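Response regulator (Pseudomonas putida, PDB 3HDV) probably acts in two-component signalling, its CheY-like receiver domain, the part held in this chain, taking up a phosphoryl group on an aspartate. Local coordinates at residues V12-N16 and D59-Q63. Residues are numbered along the deposited sequence; the frame is centred on the assembly and turned at random.
Sequences VVDDN and DLRMQ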
loop_
_atom_site.group_PDB
_atom_site.type_symbol
_atom_site.label_atom_id
_atom_site.label_comp_id
_atom_site.label_asym_id
_atom_site.label_seq_id
_atom_site.Cartn_x
_atom_site.Cartn_y
_atom_site.Cartn_z
ATOM N N VAL B 12 3.181 -10.890 1.426
ATOM C CA VAL B 12 2.169 -10.292 0.536
ATOM C C VAL B 12 2.585 -10.521 -0.914
ATOM O O VAL B 12 3.626 -10.037 -1.339
ATOM C CB VAL B 12 2.074 -8.776 0.776
ATOM C CG1 VAL B 12 1.088 -8.124 -0.259
ATOM C CG2 VAL B 12 1.597 -8.489 2.242
ATOM N N VAL B 13 1.758 -11.206 -1.685
ATOM C CA VAL B 13 2.127 -11.524 -3.055
ATOM C C VAL B 13 1.221 -10.731 -4.014
ATOM O O VAL B 13 0.008 -10.890 -3.988
ATOM C CB VAL B 13 1.943 -13.046 -3.320
ATOM C CG1 VAL B 13 2.316 -13.451 -4.763
ATOM C CG2 VAL B 13 2.644 -13.862 -2.213
ATOM N N ASP B 14 1.843 -9.923 -4.869
ATOM C CA ASP B 14 1.114 -9.154 -5.873
ATOM C C ASP B 14 2.080 -8.668 -6.930
ATOM O O ASP B 14 3.190 -8.206 -6.606
ATOM C CB ASP B 14 0.457 -7.955 -5.158
ATOM C CG ASP B 14 -0.552 -7.228 -6.029
ATOM O OD1 ASP B 14 -0.636 -7.497 -7.261
ATOM O OD2 ASP B 14 -1.256 -6.400 -5.435
ATOM N N ASP B 15 1.685 -8.711 -8.206
ATOM C CA ASP B 15 2.587 -8.167 -9.217
ATOM C C ASP B 15 2.456 -6.646 -9.330
ATOM O O ASP B 15 3.249 -5.979 -9.968
ATOM C CB ASP B 15 2.476 -8.936 -10.552
ATOM C CG ASP B 15 1.096 -8.813 -11.212
ATOM O OD1 ASP B 15 0.163 -8.343 -10.565
ATOM O OD2 ASP B 15 0.938 -9.189 -12.406
ATOM N N ASN B 16 1.439 -6.087 -8.680
ATOM C CA ASN B 16 1.302 -4.626 -8.575
ATOM C C ASN B 16 2.112 -4.114 -7.384
ATOM O O ASN B 16 1.666 -4.272 -6.231
ATOM C CB ASN B 16 -0.197 -4.310 -8.493
ATOM C CG ASN B 16 -0.523 -2.846 -8.320
ATOM O OD1 ASN B 16 0.299 -1.968 -7.979
ATOM N ND2 ASN B 16 -1.799 -2.572 -8.548
ATOM N N ASP B 59 -3.070 -11.975 -4.460
ATOM C CA ASP B 59 -4.035 -11.722 -5.575
ATOM C C ASP B 59 -4.125 -13.018 -6.396
ATOM O O ASP B 59 -3.255 -13.919 -6.279
ATOM C CB ASP B 59 -3.581 -10.510 -6.429
ATOM C CG ASP B 59 -4.737 -9.859 -7.238
ATOM O OD1 ASP B 59 -5.810 -10.479 -7.478
ATOM O OD2 ASP B 59 -4.562 -8.725 -7.673
ATOM N N LEU B 60 -5.194 -13.145 -7.183
ATOM C CA LEU B 60 -5.391 -14.230 -8.113
ATOM C C LEU B 60 -4.895 -13.813 -9.502
ATOM O O LEU B 60 -4.366 -14.612 -10.248
ATOM C CB LEU B 60 -6.883 -14.571 -8.165
ATOM C CG LEU B 60 -7.423 -15.287 -6.905
ATOM C CD1 LEU B 60 -8.849 -15.680 -7.233
ATOM C CD2 LEU B 60 -6.588 -16.540 -6.457
ATOM N N ARG B 61 -5.064 -12.534 -9.800
ATOM C CA ARG B 61 -4.772 -11.927 -11.084
ATOM C C ARG B 61 -3.283 -11.498 -11.166
ATOM O O ARG B 61 -2.908 -10.391 -10.789
ATOM C CB ARG B 61 -5.714 -10.732 -11.157
ATOM C CG ARG B 61 -6.523 -10.563 -12.417
ATOM C CD ARG B 61 -7.535 -11.638 -12.830
ATOM N NE ARG B 61 -7.039 -13.014 -12.969
ATOM C CZ ARG B 61 -7.648 -14.034 -12.384
ATOM N NH1 ARG B 61 -8.743 -13.808 -11.633
ATOM N NH2 ARG B 61 -7.186 -15.247 -12.524
HETATM N N MSE B 62 -2.429 -12.392 -11.613
HETATM C CA MSE B 62 -1.004 -12.094 -11.671
HETATM C C MSE B 62 -0.392 -12.717 -12.892
HETATM O O MSE B 62 -0.846 -13.754 -13.335
HETATM C CB MSE B 62 -0.272 -12.593 -10.426
HETATM C CG MSE B 62 -0.784 -11.951 -9.112
HETATM SE SE MSE B 62 0.342 -12.534 -7.559
HETATM C CE MSE B 62 0.092 -14.497 -7.712
ATOM N N GLN B 63 0.633 -12.039 -13.415
ATOM C CA GLN B 63 1.409 -12.512 -14.559
ATOM C C GLN B 63 2.856 -12.636 -14.118
ATOM O O GLN B 63 3.352 -11.728 -13.465
ATOM C CB GLN B 63 1.333 -11.514 -15.733
ATOM C CG GLN B 63 -0.079 -11.244 -16.301
ATOM C CD GLN B 63 -0.723 -12.437 -17.044
ATOM O OE1 GLN B 63 -0.249 -13.577 -16.961
ATOM N NE2 GLN B 63 -1.812 -12.163 -17.787
HETATM O O HOH W 1 -2.723 -7.304 -8.871
HETATM O O HOH W 2 -3.911 -6.439 -5.772
HETATM O O HOH W 3 -2.172 -8.016 -11.098
#
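Val13 meets the segment 59-63 twice. Its carbonyl O accepts from Asp59 N at 3.3 Å, continuing the pairing of strand 9-13 with strand 53-58. Val13 CG1 lies 3.5 Å from SE of selenomethionine Met62; the two side chains cross at about a right angle. Met62 SE also reaches the backbone of Asp14. The Asp14 carboxylate approaches that of Asp59 with its plane turned 80° from it. Asp14 OD1 and Asp59 OD2 are 4.1 Å apart, and two waters link the carboxylates. One bridges these two oxygens; the other joins Asp14 OD2 to Asp59 OD2. Asp14 OD2 also takes a hydrogen bond from Asn19 ND2, and Asp14 OD1 closes an Asx turn with Asn16 N. Asp59 OD1 takes Leu60 N, Arg61 N and Gly89 N, which fixes the rotation of its carboxylate. Asp15 points at the other loop, its CG set between backbone N and carbonyl carbon (chi1 64°). From there Asp15 OD2 accepts from Gln63 N at 3.0 Å, the donor lying above the carboxylate plane. With an alanine in place of Asp15, Gln63 N would probably lose its carboxylate acceptor and the loops their side-chain hydrogen bond. The cluster is the acidic pocket of CheY-like receivers: Asp59 is the predicted phosphorylation site, and Asp14 and Asp15 probably correspond to the acidic pair that helps bind magnesium in relatives, whereas waters lie between the carboxylates here.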